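PDB 6HMJ: putative PAS/PAC sensor protein, which senses blue light through a flavin-binding LOV domain and, through its ANTAR domain, probably binds RNA to regulate translation. Local coordinates for residues Ala134-Ser137 against Glu138-Ala142; Leu238-Ala241 against Ala242-Ser246; Pro266-Glu269 against Arg270-Tyr274; Ile300-Ala303 against Ile304-Asp308; Thr351-Val354 against Glu355-Gln359. All coordinates share one frame; numbering follows the deposited sequence.

All five contacts are turns of helix: three lie in the flavin-binding PAS domain, one on the helix that leaves it and one in the ANTAR region. Contact 4 touches FMN directly. Contact 3 comes close, with the Phe-268 side chain about 5 Å from the flavin, while contact 2 touches contact 3 where Ala-245 and Ser-246 pack on Ala-267. The centres of contacts 3 and 4 lie 25 Å apart, on two helices of the same PAS fold. Contact 5, on the helix that follows its last strand, leads away from the sensor, with its nearest atoms about 11 Å from contact 1 in the ANTAR domain. Contacts 1 and 2 both touch the second subunit, yet their centres stand 49 Å apart.

Contact 1. Residues Ala134-Ser137 against Glu138-Ala142; sequences ATRS and EIDQA
Glu-138 gives its backbone N to Ala-134 O at 3.2 Å, and it shares that oxygen with Ser-137 OG, which is 2.6 Å from Ala-134 O. The serine hydroxyl can turn back on the helix because OG lies between its own backbone N and carbonyl carbon (chi1 63°). At Ile-139 the backbone bond is weak, with N 3.3 Å from Thr-135 O. Its side chain lies alongside that of Thr-135, both pointing the same way, with Ile-139 CD1 4.1 Å from Thr-135 CG2; the pair faces helix 172-185, where Ile-139 meets Leu-172 and Thr-135 meets Arg-173. This is the C-terminal half of the long helix 114-149, which runs into the ANTAR domain and here also lies against the second subunit. Next comes Asp-140, whose N bonds to Arg-136 O at 2.9 Å. The arginine bends at chi2 (56°), and Asp-140 OD1 sits at the guanidinium edge, near its plane, in a long salt bridge of 3.8 Å to Arg-136 NE; the two planar groups are turned 68° apart. Asp-140 OD2 has a further weak, long ion pair with Arg-136 NE of the second subunit. Gln-141 N then bonds to Ser-137 O at 2.9 Å, while its extended side chain packs on Met-147 of the second subunit.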
loop_
_atom_site.group_PDB
_atom_site.type_symbol
_atom_site.label_atom_id
_atom_site.label_comp_id
_atom_site.label_asym_id
_atom_site.label_seq_id
_atom_site.Cartn_x
_atom_site.Cartn_y
_atom_site.Cartn_z
ATOM N N ALA A 134 -11.879 -4.017 4.597
ATOM C CA ALA A 134 -10.756 -3.221 5.078
ATOM C C ALA A 134 -9.463 -4.020 5.005
ATOM O O ALA A 134 -8.449 -3.541 4.482
ATOM C CB ALA A 134 -11.022 -2.752 6.508
ATOM N N THR A 135 -9.483 -5.248 5.526
ATOM C CA THR A 135 -8.294 -6.090 5.500
ATOM C C THR A 135 -7.865 -6.421 4.076
ATOM O O THR A 135 -6.677 -6.655 3.829
ATOM C CB THR A 135 -8.557 -7.382 6.279
ATOM O OG1 THR A 135 -8.621 -7.095 7.681
ATOM C CG2 THR A 135 -7.465 -8.410 6.014
ATOM N N ARG A 136 -8.804 -6.451 3.130
ATOM C CA ARG A 136 -8.425 -6.739 1.750
ATOM C C ARG A 136 -7.742 -5.530 1.118
ATOM O O ARG A 136 -6.827 -5.682 0.301
ATOM C CB ARG A 136 -9.647 -7.161 0.931
ATOM C CG ARG A 136 -9.325 -7.556 -0.513
ATOM C CD ARG A 136 -8.270 -8.663 -0.498
ATOM N NE ARG A 136 -8.136 -9.424 -1.742
ATOM C CZ ARG A 136 -8.700 -10.611 -1.973
ATOM N NH1 ARG A 136 -9.460 -11.197 -1.054
ATOM N NH2 ARG A 136 -8.495 -11.224 -3.132
ATOM N N SER A 137 -8.181 -4.321 1.481
ATOM C CA SER A 137 -7.612 -3.112 0.896
ATOM C C SER A 137 -6.167 -2.904 1.333
ATOM O O SER A 137 -5.336 -2.441 0.544
ATOM C CB SER A 137 -8.459 -1.898 1.277
ATOM O OG SER A 137 -8.452 -1.699 2.680
ATOM N N GLU A 138 -5.843 -3.235 2.586
ATOM C CA GLU A 138 -4.472 -3.065 3.049
ATOM C C GLU A 138 -3.547 -4.100 2.424
ATOM O O GLU A 138 -2.417 -3.778 2.036
ATOM C CB GLU A 138 -4.411 -3.142 4.573
ATOM C CG GLU A 138 -4.862 -1.871 5.263
ATOM C CD GLU A 138 -4.570 -1.885 6.747
ATOM O OE1 GLU A 138 -4.750 -2.948 7.376
ATOM O OE2 GLU A 138 -4.149 -0.837 7.284
ATOM N N ILE A 139 -4.007 -5.347 2.308
ATOM C CA ILE A 139 -3.214 -6.356 1.615
ATOM C C ILE A 139 -2.994 -5.945 0.166
ATOM O O ILE A 139 -1.891 -6.085 -0.376
ATOM C CB ILE A 139 -3.890 -7.735 1.720
ATOM C CG1 ILE A 139 -3.870 -8.212 3.175
ATOM C CG2 ILE A 139 -3.196 -8.736 0.796
ATOM C CD1 ILE A 139 -4.515 -9.570 3.403
ATOM N N ASP A 140 -4.038 -5.431 -0.486
ATOM C CA ASP A 140 -3.898 -4.971 -1.864
ATOM C C ASP A 140 -2.907 -3.817 -1.963
ATOM O O ASP A 140 -2.112 -3.754 -2.907
ATOM C CB ASP A 140 -5.262 -4.559 -2.420
ATOM C CG ASP A 140 -6.154 -5.751 -2.712
ATOM O OD1 ASP A 140 -5.619 -6.871 -2.856
ATOM O OD2 ASP A 140 -7.388 -5.569 -2.800
ATOM N N GLN A 141 -2.947 -2.888 -1.004
ATOM C CA GLN A 141 -1.994 -1.782 -1.007
ATOM C C GLN A 141 -0.573 -2.292 -0.794
ATOM O O GLN A 141 0.355 -1.901 -1.512
ATOM C CB GLN A 141 -2.366 -0.763 0.070
ATOM C CG GLN A 141 -1.454 0.455 0.109
ATOM C CD GLN A 141 -1.919 1.499 1.104
ATOM O OE1 GLN A 141 -3.003 1.389 1.671
ATOM N NE2 GLN A 141 -1.094 2.514 1.325
ATOM N N ALA A 142 -0.384 -3.167 0.197
ATOM C CA ALA A 142 0.940 -3.727 0.444
ATOM C C ALA A 142 1.411 -4.550 -0.747
ATOM O O ALA A 142 2.596 -4.523 -1.100
ATOM C CB ALA A 142 0.928 -4.575 1.716
#

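Contact 2. Residues Leu238-Ala241 against Ala242-Ser246; sequences LTRA and AHDAS
Arg-240 and Asp-244 pair across the last turn of helix 234-244, which flanks the flavin-binding PAS fold just ahead of its strand 250-253. The pairing is electrostatic. Asp-244 OD2 lies 3.1 Å from Arg-240 NE, but it stands over one face of the guanidinium, toward its rim, so no N-H points at it. With the carboxylate and guanidinium planes turned 61° from each other, charge rather than directed bonding holds the two together. The arginine leans down the helix because its CG is anti to the backbone N (chi1 -175°) before the chain bends at the next bond. A directed bond to OD2 does exist, from Ser-331 OG of the second subunit, which ties the end of this helix to the dimer contact. Packing there includes Arg-240 against Ile-344 and Asp-244 against Tyr-346, both of the second subunit. Among the backbone bonds, Ala-242 N reaches Leu-238 O at 2.9 Å and His-243 N reaches Thr-239 O at 3.1 Å. Asp-244 N continues the pattern to Arg-240 O, also at 3.1 Å. Ala-242 O in turn accepts from Asn-265, just before helix 266-272. The helix then ends, Ala-245 being the first residue to leave helical angles. Ala-241 O takes Ala-245 N at 3.0 Å and, more weakly, Asp-244 N at 3.3 Å.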
loop_
_atom_site.group_PDB
_atom_site.type_symbol
_atom_site.label_atom_id
_atom_site.label_comp_id
_atom_site.label_asym_id
_atom_site.label_seq_id
_atom_site.Cartn_x
_atom_site.Cartn_y
_atom_site.Cartn_z
ATOM N N LEU A 238 42.835 13.023 -19.844
ATOM C CA LEU A 238 42.285 11.874 -19.136
ATOM C C LEU A 238 42.418 12.007 -17.623
ATOM O O LEU A 238 41.590 11.460 -16.889
ATOM C CB LEU A 238 42.950 10.585 -19.622
ATOM C CG LEU A 238 42.670 10.215 -21.083
ATOM C CD1 LEU A 238 43.301 8.873 -21.428
ATOM C CD2 LEU A 238 41.183 10.197 -21.388
ATOM N N THR A 239 43.438 12.715 -17.131
ATOM C CA THR A 239 43.467 13.036 -15.707
ATOM C C THR A 239 42.223 13.826 -15.321
ATOM O O THR A 239 41.582 13.540 -14.303
ATOM C CB THR A 239 44.732 13.826 -15.359
ATOM O OG1 THR A 239 45.888 13.006 -15.566
ATOM C CG2 THR A 239 44.703 14.285 -13.904
ATOM N N ARG A 240 41.860 14.815 -16.139
ATOM C CA ARG A 240 40.611 15.533 -15.926
ATOM C C ARG A 240 39.411 14.598 -16.014
ATOM O O ARG A 240 38.455 14.732 -15.242
ATOM C CB ARG A 240 40.485 16.661 -16.947
ATOM C CG ARG A 240 39.274 17.543 -16.735
ATOM C CD ARG A 240 39.303 18.261 -15.404
ATOM N NE ARG A 240 38.369 19.381 -15.396
ATOM C CZ ARG A 240 38.194 20.207 -14.371
ATOM N NH1 ARG A 240 38.894 20.044 -13.256
ATOM N NH2 ARG A 240 37.317 21.198 -14.464
ATOM N N ALA A 241 39.444 13.643 -16.946
ATOM C CA ALA A 241 38.310 12.742 -17.123
ATOM C C ALA A 241 38.063 11.924 -15.864
ATOM O O ALA A 241 36.947 11.907 -15.328
ATOM C CB ALA A 241 38.553 11.824 -18.322
ATOM N N ALA A 242 39.096 11.239 -15.371
ATOM C CA ALA A 242 38.945 10.454 -14.153
ATOM C C ALA A 242 38.549 11.322 -12.967
ATOM O O ALA A 242 37.858 10.852 -12.056
ATOM C CB ALA A 242 40.243 9.707 -13.852
ATOM N N HIS A 243 38.954 12.591 -12.965
ATOM C CA HIS A 243 38.642 13.461 -11.838
ATOM C C HIS A 243 37.156 13.797 -11.780
ATOM O O HIS A 243 36.559 13.804 -10.698
ATOM C CB HIS A 243 39.478 14.736 -11.924
ATOM C CG HIS A 243 39.434 15.572 -10.685
ATOM N ND1 HIS A 243 40.135 15.246 -9.544
ATOM C CD2 HIS A 243 38.784 16.728 -10.410
ATOM C CE1 HIS A 243 39.912 16.160 -8.617
ATOM N NE2 HIS A 243 39.096 17.072 -9.117
ATOM N N ASP A 244 36.541 14.077 -12.929
ATOM C CA ASP A 244 35.157 14.532 -12.974
ATOM C C ASP A 244 34.150 13.407 -13.189
ATOM O O ASP A 244 32.944 13.654 -13.086
ATOM C CB ASP A 244 34.995 15.581 -14.078
ATOM C CG ASP A 244 35.755 16.857 -13.780
ATOM O OD1 ASP A 244 36.325 16.963 -12.674
ATOM O OD2 ASP A 244 35.785 17.755 -14.648
ATOM N N ALA A 245 34.602 12.190 -13.484
ATOM C CA ALA A 245 33.677 11.085 -13.696
ATOM C C ALA A 245 32.822 10.872 -12.453
ATOM O O ALA A 245 33.304 10.981 -11.322
ATOM C CB ALA A 245 34.439 9.806 -14.038
ATOM N N SER A 246 31.540 10.561 -12.671
ATOM C CA SER A 246 30.584 10.433 -11.579
ATOM C C SER A 246 30.707 9.127 -10.805
ATOM O O SER A 246 30.090 9.007 -9.741
ATOM C CB SER A 246 29.155 10.553 -12.113
ATOM O OG SER A 246 28.920 9.627 -13.158
#

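Contact 3. Residues Pro266-Glu269 against Arg270-Tyr274; sequences PAFE and RLTGY
Phe-268 swings its CG opposite the backbone N (chi1 179°), laying the ring down the helix toward Thr-272, whose OG1 takes the position between N and the carbonyl carbon (chi1 63°). Thr-272 CG2 thereby rests over one face of the phenyl ring, a CH-pi contact of 3.9 Å from that methyl to the centroid. Phe-268 O accepts twice from this threonine, Thr-272 N at 3.0 Å and Thr-272 OG1 at 2.8 Å, arriving from opposite faces of the carbonyl plane. The same hydroxyl accepts from Tyr-274 N at 3.2 Å, making an ST turn. It closes the short helix 266-272 that follows strand 261-264 of the PAS fold, near the flavin pocket: Phe-268 and Leu-271 both pack on Gln-347, an FMN-binding residue. Gly-273 leaves the helix with positive phi while its N still reaches Glu-269 O at 2.8 Å. At the other end, Arg-270 curls back, putting one guanidinium face over the backbone of Ala-267, with NH1 3.5 Å from Ala-267 CA.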
loop_
_atom_site.group_PDB
_atom_site.type_symbol
_atom_site.label_atom_id
_atom_site.label_comp_id
_atom_site.label_asym_id
_atom_site.label_seq_id
_atom_site.Cartn_x
_atom_site.Cartn_y
_atom_site.Cartn_z
ATOM N N PRO A 266 37.216 12.119 -6.663
ATOM C CA PRO A 266 36.181 12.609 -5.734
ATOM C C PRO A 266 34.941 11.732 -5.673
ATOM O O PRO A 266 34.302 11.659 -4.615
ATOM C CB PRO A 266 35.855 14.007 -6.279
ATOM C CG PRO A 266 37.077 14.416 -7.028
ATOM C CD PRO A 266 37.621 13.153 -7.631
ATOM N N ALA A 267 34.566 11.072 -6.773
ATOM C CA ALA A 267 33.421 10.169 -6.726
ATOM C C ALA A 267 33.640 9.076 -5.691
ATOM O O ALA A 267 32.697 8.645 -5.016
ATOM C CB ALA A 267 33.171 9.558 -8.104
ATOM N N PHE A 268 34.884 8.617 -5.551
ATOM C CA PHE A 268 35.212 7.685 -4.480
ATOM C C PHE A 268 35.051 8.349 -3.120
ATOM O O PHE A 268 34.569 7.724 -2.168
ATOM C CB PHE A 268 36.637 7.163 -4.666
ATOM C CG PHE A 268 37.077 6.202 -3.604
ATOM C CD1 PHE A 268 37.735 6.656 -2.472
ATOM C CD2 PHE A 268 36.844 4.844 -3.739
ATOM C CE1 PHE A 268 38.147 5.775 -1.493
ATOM C CE2 PHE A 268 37.253 3.958 -2.765
ATOM C CZ PHE A 268 37.907 4.427 -1.638
ATOM N N GLU A 269 35.435 9.625 -3.012
ATOM C CA GLU A 269 35.294 10.329 -1.742
ATOM C C GLU A 269 33.830 10.453 -1.341
ATOM O O GLU A 269 33.479 10.236 -0.176
ATOM C CB GLU A 269 35.950 11.707 -1.835
ATOM C CG GLU A 269 37.433 11.663 -2.209
ATOM C CD GLU A 269 38.100 13.028 -2.173
ATOM O OE1 GLU A 269 37.521 13.967 -1.585
ATOM O OE2 GLU A 269 39.215 13.159 -2.722
ATOM N N ARG A 270 32.956 10.791 -2.295
ATOM C CA ARG A 270 31.529 10.852 -1.993
ATOM C C ARG A 270 30.987 9.479 -1.619
ATOM O O ARG A 270 30.195 9.350 -0.679
ATOM C CB ARG A 270 30.751 11.431 -3.177
ATOM C CG ARG A 270 30.927 12.930 -3.366
ATOM C CD ARG A 270 30.100 13.457 -4.535
ATOM N NE ARG A 270 30.931 13.979 -5.618
ATOM C CZ ARG A 270 31.145 13.367 -6.783
ATOM N NH1 ARG A 270 30.593 12.189 -7.048
ATOM N NH2 ARG A 270 31.922 13.941 -7.692
ATOM N N LEU A 271 31.398 8.439 -2.350
ATOM C CA LEU A 271 30.852 7.106 -2.117
ATOM C C LEU A 271 31.201 6.600 -0.725
ATOM O O LEU A 271 30.344 6.052 -0.023
ATOM C CB LEU A 271 31.387 6.141 -3.175
ATOM C CG LEU A 271 31.103 4.650 -2.996
ATOM C CD1 LEU A 271 29.621 4.373 -3.161
ATOM C CD2 LEU A 271 31.927 3.825 -3.976
ATOM N N THR A 272 32.450 6.780 -0.305
ATOM C CA THR A 272 32.946 6.174 0.921
ATOM C C THR A 272 32.992 7.135 2.100
ATOM O O THR A 272 33.102 6.678 3.242
ATOM C CB THR A 272 34.354 5.606 0.698
ATOM O OG1 THR A 272 35.258 6.675 0.380
ATOM C CG2 THR A 272 34.347 4.591 -0.435
ATOM N N GLY A 273 32.913 8.440 1.859
ATOM C CA GLY A 273 33.112 9.403 2.919
ATOM C C GLY A 273 34.554 9.604 3.321
ATOM O O GLY A 273 34.811 10.292 4.315
ATOM N N TYR A 274 35.500 9.024 2.583
ATOM C CA TYR A 274 36.923 9.205 2.829
ATOM C C TYR A 274 37.509 10.221 1.860
ATOM O O TYR A 274 37.236 10.178 0.658
ATOM C CB TYR A 274 37.683 7.882 2.676
ATOM C CG TYR A 274 37.467 6.896 3.800
ATOM C CD1 TYR A 274 38.194 6.993 4.979
ATOM C CD2 TYR A 274 36.545 5.867 3.680
ATOM C CE1 TYR A 274 38.005 6.093 6.010
ATOM C CE2 TYR A 274 36.348 4.961 4.707
ATOM C CZ TYR A 274 37.080 5.080 5.869
ATOM O OH TYR A 274 36.887 4.181 6.893
#

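Contact 4. Residues Ile300-Ala303 against Ile304-Asp308; sequences IRSA and IANGD. With FMN (flavin mononucleotide), chain E.
Ile-300 and Ile-304, side by side one helical turn apart, present a greasy edge to the ribityl chain of FMN. Ile-300 CG2 meets Ile-304 CD1 at 3.8 Å, the same CG2 is 3.8 Å from FMN C1', and Ile-304 CD1 comes within 3.7 Å of FMN O3'. Arg-301 serves the phosphate: bent at chi3 (-92°), it turns its guanidinium edge to the phosphorus, and NE makes a weak but fairly straight bond of 3.3 Å to FMN O1P. Arg-297 and Arg-285 bond the same ligand, as do Asn-283, Gln-288 and Asn-316. Behind this shell the backbone sets the spacing, with Ile-304 N bonded to Ile-300 O at 3.0 Å. The helix then closes in a Schellman motif, Gly-307 taking positive phi, with Asp-308 N reaching back to Ala-303 O at 3.0 Å and Gly-307 N to Ile-304 O at 2.9 Å. Asn-306 N bonds Ser-302 O at 3.1 Å; its ND2 comes to that oxygen from the other face of the carbonyl, modelled so close that its exact place is doubtful. Helix 294-305 lies on the PAS sheet: Ile-300 packs on Thr-312 and Leu-330, Ile-304 on Leu-330 too, and Ala-303 on Val-310, while Asp-308 O bonds Tyr-343 OH in strand 340-346.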
loop_
_atom_site.group_PDB
_atom_site.type_symbol
_atom_site.label_atom_id
_atom_site.label_comp_id
_atom_site.label_asym_id
_atom_site.label_seq_id
_atom_site.Cartn_x
_atom_site.Cartn_y
_atom_site.Cartn_z
ATOM N N ILE A 300 39.817 -12.485 -3.655
ATOM C CA ILE A 300 40.347 -11.242 -4.205
ATOM C C ILE A 300 41.868 -11.307 -4.288
ATOM O O ILE A 300 42.463 -10.991 -5.325
ATOM C CB ILE A 300 39.875 -10.047 -3.359
ATOM C CG1 ILE A 300 38.342 -9.990 -3.328
ATOM C CG2 ILE A 300 40.443 -8.752 -3.909
ATOM C CD1 ILE A 300 37.775 -9.063 -2.268
ATOM N N ARG A 301 42.517 -11.715 -3.194
ATOM C CA ARG A 301 43.972 -11.848 -3.186
ATOM C C ARG A 301 44.456 -12.718 -4.339
ATOM O O ARG A 301 45.396 -12.356 -5.054
ATOM C CB ARG A 301 44.426 -12.434 -1.847
ATOM C CG ARG A 301 44.530 -11.418 -0.725
ATOM C CD ARG A 301 45.268 -11.973 0.490
ATOM N NE ARG A 301 44.346 -12.573 1.457
ATOM C CZ ARG A 301 44.079 -13.873 1.566
ATOM N NH1 ARG A 301 44.663 -14.759 0.769
ATOM N NH2 ARG A 301 43.218 -14.288 2.486
ATOM N N SER A 302 43.813 -13.869 -4.540
ATOM C CA SER A 302 44.260 -14.787 -5.581
ATOM C C SER A 302 44.112 -14.165 -6.964
ATOM O O SER A 302 45.020 -14.261 -7.797
ATOM C CB SER A 302 43.474 -16.095 -5.492
ATOM O OG SER A 302 44.162 -17.149 -6.141
ATOM N N ALA A 303 42.973 -13.517 -7.225
ATOM C CA ALA A 303 42.768 -12.863 -8.512
ATOM C C ALA A 303 43.850 -11.824 -8.770
ATOM O O ALA A 303 44.445 -11.783 -9.854
ATOM C CB ALA A 303 41.381 -12.218 -8.554
ATOM N N ILE A 304 44.124 -10.979 -7.775
ATOM C CA ILE A 304 45.140 -9.944 -7.930
ATOM C C ILE A 304 46.504 -10.575 -8.175
ATOM O O ILE A 304 47.230 -10.193 -9.099
ATOM C CB ILE A 304 45.155 -9.025 -6.694
ATOM C CG1 ILE A 304 43.890 -8.163 -6.674
ATOM C CG2 ILE A 304 46.416 -8.158 -6.687
ATOM C CD1 ILE A 304 43.672 -7.410 -5.381
ATOM N N ALA A 305 46.873 -11.554 -7.346
ATOM C CA ALA A 305 48.185 -12.178 -7.467
ATOM C C ALA A 305 48.400 -12.780 -8.848
ATOM O O ALA A 305 49.542 -12.883 -9.308
ATOM C CB ALA A 305 48.352 -13.254 -6.395
ATOM N N ASN A 306 47.327 -13.186 -9.519
ATOM C CA ASN A 306 47.425 -13.805 -10.834
ATOM C C ASN A 306 47.266 -12.812 -11.978
ATOM O O ASN A 306 47.328 -13.219 -13.143
ATOM C CB ASN A 306 46.374 -14.911 -10.969
ATOM C CG ASN A 306 46.696 -16.123 -10.122
ATOM O OD1 ASN A 306 47.502 -16.969 -10.510
ATOM N ND2 ASN A 306 46.069 -16.212 -8.956
ATOM N N GLY A 307 47.069 -11.529 -11.683
ATOM C CA GLY A 307 46.867 -10.553 -12.735
ATOM C C GLY A 307 45.561 -10.722 -13.476
ATOM O O GLY A 307 45.460 -10.328 -14.642
ATOM N N ASP A 308 44.557 -11.302 -12.828
ATOM C CA ASP A 308 43.263 -11.522 -13.450
ATOM C C ASP A 308 42.391 -10.272 -13.357
ATOM O O ASP A 308 42.557 -9.426 -12.475
ATOM C CB ASP A 308 42.543 -12.699 -12.790
ATOM C CG ASP A 308 43.292 -14.006 -12.950
ATOM O OD1 ASP A 308 44.122 -14.110 -13.878
ATOM O OD2 ASP A 308 43.047 -14.930 -12.148
HETATM N N1 FMN E . 38.142 -4.350 -1.192
HETATM C C2 FMN E . 36.972 -3.903 -0.684
HETATM O O2 FMN E . 36.429 -4.544 0.241
HETATM N N3 FMN E . 36.364 -2.793 -1.136
HETATM C C4 FMN E . 36.869 -2.045 -2.122
HETATM O O4 FMN E . 36.275 -1.019 -2.515
HETATM C C4A FMN E . 38.148 -2.463 -2.732
HETATM N N5 FMN E . 38.725 -1.765 -3.729
HETATM C C5A FMN E . 39.897 -2.176 -4.265
HETATM C C6 FMN E . 40.461 -1.433 -5.297
HETATM C C7 FMN E . 41.664 -1.824 -5.867
HETATM C C7M FMN E . 42.259 -1.003 -6.979
HETATM C C8 FMN E . 42.346 -3.051 -5.376
HETATM C C8M FMN E . 43.649 -3.517 -5.970
HETATM C C9 FMN E . 41.782 -3.797 -4.352
HETATM C C9A FMN E . 40.578 -3.411 -3.770
HETATM N N10 FMN E . 39.979 -4.152 -2.718
HETATM C C10 FMN E . 38.763 -3.693 -2.193
HETATM C "C1'" FMN E . 40.547 -5.384 -2.160
HETATM C "C2'" FMN E . 41.370 -5.084 -0.923
HETATM O "O2'" FMN E . 42.057 -3.838 -1.058
HETATM C "C3'" FMN E . 42.376 -6.200 -0.718
HETATM O "O3'" FMN E . 43.215 -6.287 -1.880
HETATM C "C4'" FMN E . 41.730 -7.559 -0.498
HETATM O "O4'" FMN E . 40.855 -7.515 0.629
HETATM C "C5'" FMN E . 42.868 -8.551 -0.310
HETATM O "O5'" FMN E . 42.678 -9.369 0.836
HETATM P P FMN E . 43.497 -9.041 2.177
HETATM O O1P FMN E . 42.997 -10.102 3.124
HETATM O O2P FMN E . 44.942 -9.185 1.759
HETATM O O3P FMN E . 43.138 -7.616 2.521
#

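Contact 5. Residues Thr351-Val354 against Glu355-Gln359; sequences TERV and ERDQQ
Glu-355 N bonds to Thr-351 O at 2.7 Å, in the first turn of helix 351-372. Thr-351 OG1 is itself bonded to Asp-349 OD1, just before the helix, and to Trp-325 N, anchoring this end to strand 323-334. Arg-356 N reaches Glu-352 O at 3.1 Å and Asp-357 N reaches Arg-353 O at 2.9 Å. The helix leaves the last strand of the LOV sheet and carries the chain toward the ANTAR region, a place consistent with the Jα helix of other LOV proteins. Arg-356 reaches across, its chain, extended from CG to NE (chi2 -180°), delivering NE and NH2 to the carbonyls of Phe-150 and Asp-151, while Glu-355 is bonded to Ser-197 and Glu-352 to the backbone of Arg-193 and Arg-194. Val-354 crosses Gln-358, with CG1 4.2 Å from Gln-358 CD, and both pack on Trp-325. Gln-358 NE2 bonds Ser-209 O. Arg-353 makes its firmer salt bridge to Glu-327; its long pairing with Asp-357 is doubtful.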
loop_
_atom_site.group_PDB
_atom_site.type_symbol
_atom_site.label_atom_id
_atom_site.label_comp_id
_atom_site.label_asym_id
_atom_site.label_seq_id
_atom_site.Cartn_x
_atom_site.Cartn_y
_atom_site.Cartn_z
ATOM N N THR A 351 23.415 -1.362 -3.906
ATOM C CA THR A 351 22.568 -1.822 -2.812
ATOM C C THR A 351 21.151 -2.115 -3.295
ATOM O O THR A 351 20.615 -3.204 -3.058
ATOM C CB THR A 351 22.550 -0.776 -1.696
ATOM O OG1 THR A 351 23.883 -0.567 -1.215
ATOM C CG2 THR A 351 21.656 -1.231 -0.547
ATOM N N GLU A 352 20.525 -1.150 -3.974
ATOM C CA GLU A 352 19.136 -1.324 -4.392
ATOM C C GLU A 352 18.979 -2.529 -5.312
ATOM O O GLU A 352 18.014 -3.290 -5.189
ATOM C CB GLU A 352 18.636 -0.060 -5.083
ATOM C CG GLU A 352 18.440 1.114 -4.150
ATOM C CD GLU A 352 17.273 0.907 -3.207
ATOM O OE1 GLU A 352 17.509 0.513 -2.045
ATOM O OE2 GLU A 352 16.116 1.135 -3.628
ATOM N N ARG A 353 19.917 -2.719 -6.240
ATOM C CA ARG A 353 19.870 -3.892 -7.106
ATOM C C ARG A 353 20.018 -5.171 -6.291
ATOM O O ARG A 353 19.285 -6.144 -6.502
ATOM C CB ARG A 353 20.962 -3.791 -8.171
ATOM C CG ARG A 353 20.927 -4.896 -9.209
ATOM C CD ARG A 353 21.970 -5.955 -8.922
ATOM N NE ARG A 353 23.317 -5.489 -9.222
ATOM C CZ ARG A 353 24.427 -6.140 -8.893
ATOM N NH1 ARG A 353 24.361 -7.296 -8.244
ATOM N NH2 ARG A 353 25.606 -5.632 -9.215
ATOM N N VAL A 354 20.974 -5.191 -5.359
ATOM C CA VAL A 354 21.195 -6.378 -4.539
ATOM C C VAL A 354 19.973 -6.663 -3.676
ATOM O O VAL A 354 19.589 -7.821 -3.480
ATOM C CB VAL A 354 22.463 -6.209 -3.682
ATOM C CG1 VAL A 354 22.480 -7.216 -2.533
ATOM C CG2 VAL A 354 23.707 -6.362 -4.544
ATOM N N GLU A 355 19.352 -5.613 -3.136
ATOM C CA GLU A 355 18.171 -5.801 -2.302
ATOM C C GLU A 355 17.053 -6.481 -3.084
ATOM O O GLU A 355 16.357 -7.358 -2.555
ATOM C CB GLU A 355 17.703 -4.457 -1.747
ATOM C CG GLU A 355 16.964 -4.564 -0.425
ATOM C CD GLU A 355 17.873 -4.958 0.717
ATOM O OE1 GLU A 355 18.846 -4.223 0.979
ATOM O OE2 GLU A 355 17.614 -6.007 1.342
ATOM N N ARG A 356 16.861 -6.087 -4.345
ATOM C CA ARG A 356 15.877 -6.756 -5.188
ATOM C C ARG A 356 16.293 -8.192 -5.479
ATOM O O ARG A 356 15.493 -9.123 -5.336
ATOM C CB ARG A 356 15.686 -5.985 -6.493
ATOM C CG ARG A 356 14.704 -6.640 -7.461
ATOM C CD ARG A 356 14.563 -5.830 -8.737
ATOM N NE ARG A 356 13.534 -6.366 -9.626
ATOM C CZ ARG A 356 13.768 -7.186 -10.648
ATOM N NH1 ARG A 356 15.002 -7.583 -10.932
ATOM N NH2 ARG A 356 12.757 -7.612 -11.394
ATOM N N ASP A 357 17.546 -8.391 -5.896
ATOM C CA ASP A 357 18.024 -9.738 -6.186
ATOM C C ASP A 357 17.788 -10.682 -5.014
ATOM O O ASP A 357 17.510 -11.869 -5.220
ATOM C CB ASP A 357 19.514 -9.704 -6.538
ATOM C CG ASP A 357 19.802 -8.900 -7.797
ATOM O OD1 ASP A 357 18.901 -8.781 -8.653
ATOM O OD2 ASP A 357 20.934 -8.392 -7.931
ATOM N N GLN A 358 17.894 -10.180 -3.780
ATOM C CA GLN A 358 17.740 -11.045 -2.616
ATOM C C GLN A 358 16.289 -11.471 -2.429
ATOM O O GLN A 358 16.016 -12.633 -2.108
ATOM C CB GLN A 358 18.274 -10.342 -1.367
ATOM C CG GLN A 358 19.791 -10.368 -1.265
ATOM C CD GLN A 358 20.312 -9.710 -0.001
ATOM O OE1 GLN A 358 19.708 -8.777 0.524
ATOM N NE2 GLN A 358 21.436 -10.208 0.501
ATOM N N GLN A 359 15.341 -10.552 -2.632
ATOM C CA GLN A 359 13.934 -10.941 -2.607
ATOM C C GLN A 359 13.649 -11.958 -3.706
ATOM O O GLN A 359 13.000 -12.983 -3.469
ATOM C CB GLN A 359 13.034 -9.715 -2.760
ATOM C CG GLN A 359 13.233 -8.642 -1.697
ATOM C CD GLN A 359 12.774 -9.083 -0.319
ATOM O OE1 GLN A 359 11.903 -9.944 -0.185
ATOM N NE2 GLN A 359 13.352 -8.484 0.717
#